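PDB 4OUE: putative lipoprotein from Bacteroides thetaiotaomicron, which probably hydrolyses alpha-L-fucosidic linkages as a glycoside hydrolase family 29 enzyme, and binds a thiogalactoside in this structure. Local coordinates for residues 207-212 with 252-257. Sequence-based numbering, arbitrary orientation.
Sequences RWMGNE and AETDVS. With IPT (1-methylethyl 1-thio-beta-D-galactopyranoside), chain D.
Trp208 and Asp255 meet beside the bound thiogalactoside, the indole turning its N-H edge to the carboxylate, whose plane stands 74° from the ring. Trp208 NE1 gives Asp255 OD1 a bent, weak bond of 3.0 Å and shares its hydrogen, again weakly, with Asn211 O. Although Trp208 CB points away from the strand, CG anti to the backbone N (chi1 -172°) brings NE1 back to Asp255. The indole lies between two layers: the backbone N of Gly210 sits over one face, and IPT C5 lies 3.5 Å above the other. Such sugar-on-tryptophan stacking suits a broad, flat side chain. Replacing the indole by a leucine is likely to leave the sugar without its stacking surface and Asp255 OD1 without the NE1 donor. Asp255 OD2 lies 2.6 Å from IPT O6, while Glu212 OE2 approaches the same hydroxyl at 2.7 Å, the two carboxylates standing almost perpendicular. Met209 CG comes 3.5 Å from Thr254 OG1, which is hydrogen-bonded to Ser290 OG; bends at chi2 and chi3 lay the flexible thioether against Thr254, CE beside CG2. The small Ala252 sets its CB against one guanidinium face of Arg207, offset toward the rim, while Arg207 NH1 bonds to Ile250 O. An almost straight bond from Glu253 N to Arg207 O (2.9 Å) ties the backbones. Asp166, Gly167 and Glu232 also bind the sugar. Strand 253-257 pairs with strand 291-295 in the parallel sheet of the TIM-barrel-type domain, while 207-212, in the loop after strand 193-195, lies against it at the ligand pocket.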
loop_
_atom_site.group_PDB
_atom_site.type_symbol
_atom_site.label_atom_id
_atom_site.label_comp_id
_atom_site.label_asym_id
_atom_site.label_seq_id
_atom_site.Cartn_x
_atom_site.Cartn_y
_atom_site.Cartn_z
ATOM N N ARG A 207 -5.887 -4.165 5.798
ATOM C CA ARG A 207 -6.229 -5.552 5.490
ATOM C C ARG A 207 -5.534 -6.037 4.225
ATOM O O ARG A 207 -5.068 -5.236 3.410
ATOM C CB ARG A 207 -7.750 -5.680 5.293
ATOM C CG ARG A 207 -8.267 -5.057 3.969
ATOM C CD ARG A 207 -9.792 -5.162 3.831
ATOM N NE ARG A 207 -10.246 -4.884 2.466
ATOM C CZ ARG A 207 -10.830 -3.747 2.083
ATOM N NH1 ARG A 207 -11.031 -2.768 2.960
ATOM N NH2 ARG A 207 -11.207 -3.583 0.819
ATOM N N TRP A 208 -5.481 -7.353 4.048
ATOM C CA TRP A 208 -5.066 -7.915 2.770
ATOM C C TRP A 208 -6.207 -7.759 1.774
ATOM O O TRP A 208 -7.364 -7.583 2.171
ATOM C CB TRP A 208 -4.726 -9.398 2.937
ATOM C CG TRP A 208 -4.103 -10.001 1.706
ATOM C CD1 TRP A 208 -3.194 -9.412 0.859
ATOM C CD2 TRP A 208 -4.349 -11.308 1.186
ATOM N NE1 TRP A 208 -2.858 -10.286 -0.147
ATOM C CE2 TRP A 208 -3.558 -11.454 0.029
ATOM C CE3 TRP A 208 -5.164 -12.373 1.594
ATOM C CZ2 TRP A 208 -3.555 -12.630 -0.727
ATOM C CZ3 TRP A 208 -5.166 -13.535 0.841
ATOM C CH2 TRP A 208 -4.361 -13.660 -0.304
ATOM N N MET A 209 -5.904 -7.817 0.482
ATOM C CA MET A 209 -6.966 -7.679 -0.516
ATOM C C MET A 209 -7.158 -8.928 -1.372
ATOM O O MET A 209 -7.729 -8.852 -2.464
ATOM C CB MET A 209 -6.746 -6.442 -1.397
ATOM C CG MET A 209 -5.294 -6.045 -1.545
ATOM S SD MET A 209 -4.304 -7.328 -2.321
ATOM C CE MET A 209 -5.005 -7.275 -3.971
ATOM N N GLY A 210 -6.680 -10.074 -0.883
ATOM C CA GLY A 210 -7.078 -11.351 -1.458
ATOM C C GLY A 210 -6.220 -11.952 -2.550
ATOM O O GLY A 210 -6.397 -13.129 -2.889
ATOM N N ASN A 211 -5.306 -11.171 -3.127
ATOM C CA ASN A 211 -4.356 -11.752 -4.080
ATOM C C ASN A 211 -2.955 -11.150 -3.999
ATOM O O ASN A 211 -2.731 -10.168 -3.286
ATOM C CB ASN A 211 -4.893 -11.701 -5.513
ATOM C CG ASN A 211 -4.998 -10.286 -6.058
ATOM O OD1 ASN A 211 -4.006 -9.701 -6.508
ATOM N ND2 ASN A 211 -6.207 -9.736 -6.041
ATOM N N GLU A 212 -2.012 -11.748 -4.721
ATOM C CA GLU A 212 -0.641 -11.250 -4.751
ATOM C C GLU A 212 -0.234 -10.868 -6.170
ATOM O O GLU A 212 0.934 -10.985 -6.541
ATOM C CB GLU A 212 0.322 -12.292 -4.182
ATOM C CG GLU A 212 0.112 -12.582 -2.694
ATOM C CD GLU A 212 1.056 -13.656 -2.166
ATOM O OE1 GLU A 212 1.682 -14.363 -2.991
ATOM O OE2 GLU A 212 1.183 -13.792 -0.925
ATOM N N ALA A 252 -7.498 -1.575 2.250
ATOM C CA ALA A 252 -6.711 -2.638 1.644
ATOM C C ALA A 252 -5.277 -2.226 1.306
ATOM O O ALA A 252 -5.031 -1.189 0.673
ATOM C CB ALA A 252 -7.415 -3.164 0.400
ATOM N N GLU A 253 -4.324 -3.053 1.721
ATOM C CA GLU A 253 -2.942 -2.871 1.303
ATOM C C GLU A 253 -2.611 -3.934 0.267
ATOM O O GLU A 253 -2.717 -5.125 0.539
ATOM C CB GLU A 253 -2.009 -2.991 2.502
ATOM C CG GLU A 253 -0.569 -2.604 2.202
ATOM C CD GLU A 253 0.336 -2.843 3.389
ATOM O OE1 GLU A 253 0.589 -1.888 4.155
ATOM O OE2 GLU A 253 0.786 -3.993 3.563
ATOM N N THR A 254 -2.204 -3.499 -0.920
ATOM C CA THR A 254 -1.925 -4.411 -2.030
ATOM C C THR A 254 -0.438 -4.783 -2.106
ATOM O O THR A 254 0.411 -3.903 -2.278
ATOM C CB THR A 254 -2.352 -3.742 -3.343
ATOM O OG1 THR A 254 -3.743 -3.395 -3.250
ATOM C CG2 THR A 254 -2.151 -4.660 -4.515
ATOM N N ASP A 255 -0.130 -6.077 -1.995
ATOM C CA ASP A 255 1.265 -6.549 -2.005
ATOM C C ASP A 255 1.626 -7.350 -3.250
ATOM O O ASP A 255 0.864 -8.215 -3.680
ATOM C CB ASP A 255 1.588 -7.381 -0.757
ATOM C CG ASP A 255 0.700 -8.624 -0.616
ATOM O OD1 ASP A 255 -0.520 -8.552 -0.909
ATOM O OD2 ASP A 255 1.226 -9.687 -0.191
ATOM N N VAL A 256 2.796 -7.072 -3.814
ATOM C CA VAL A 256 3.239 -7.774 -5.007
ATOM C C VAL A 256 4.763 -7.712 -5.133
ATOM O O VAL A 256 5.398 -6.741 -4.698
ATOM C CB VAL A 256 2.546 -7.202 -6.269
ATOM C CG1 VAL A 256 2.903 -5.732 -6.467
ATOM C CG2 VAL A 256 2.888 -8.015 -7.499
ATOM N N SER A 257 5.364 -8.757 -5.691
ATOM C CA SER A 257 6.804 -8.729 -5.889
ATOM C C SER A 257 7.112 -8.154 -7.260
ATOM O O SER A 257 6.290 -8.248 -8.180
ATOM C CB SER A 257 7.404 -10.125 -5.740
ATOM O OG SER A 257 8.826 -10.081 -5.754
HETATM C C1 IPT D . -1.716 -15.228 2.232
HETATM C C2 IPT D . -2.202 -15.188 3.639
HETATM O O2 IPT D . -3.116 -16.198 3.859
HETATM C C3 IPT D . -2.804 -13.842 3.897
HETATM O O3 IPT D . -3.210 -13.768 5.221
HETATM C C4 IPT D . -1.813 -12.758 3.573
HETATM O O4 IPT D . -0.776 -12.782 4.494
HETATM C C5 IPT D . -1.262 -12.985 2.195
HETATM O O5 IPT D . -0.723 -14.265 2.088
HETATM C C6 IPT D . -0.193 -11.981 1.897
HETATM O O6 IPT D . 0.024 -11.892 0.534
HETATM S S1 IPT D . -1.122 -16.867 1.866
HETATM C "C1'" IPT D . -1.008 -17.080 0.109
HETATM C "C2'" IPT D . -2.145 -17.896 -0.409
HETATM C "C3'" IPT D . -1.126 -15.761 -0.563
HETATM O O HOH W 1 -1.488 -8.011 -4.621
HETATM O O HOH W 2 3.940 -11.207 -6.456
#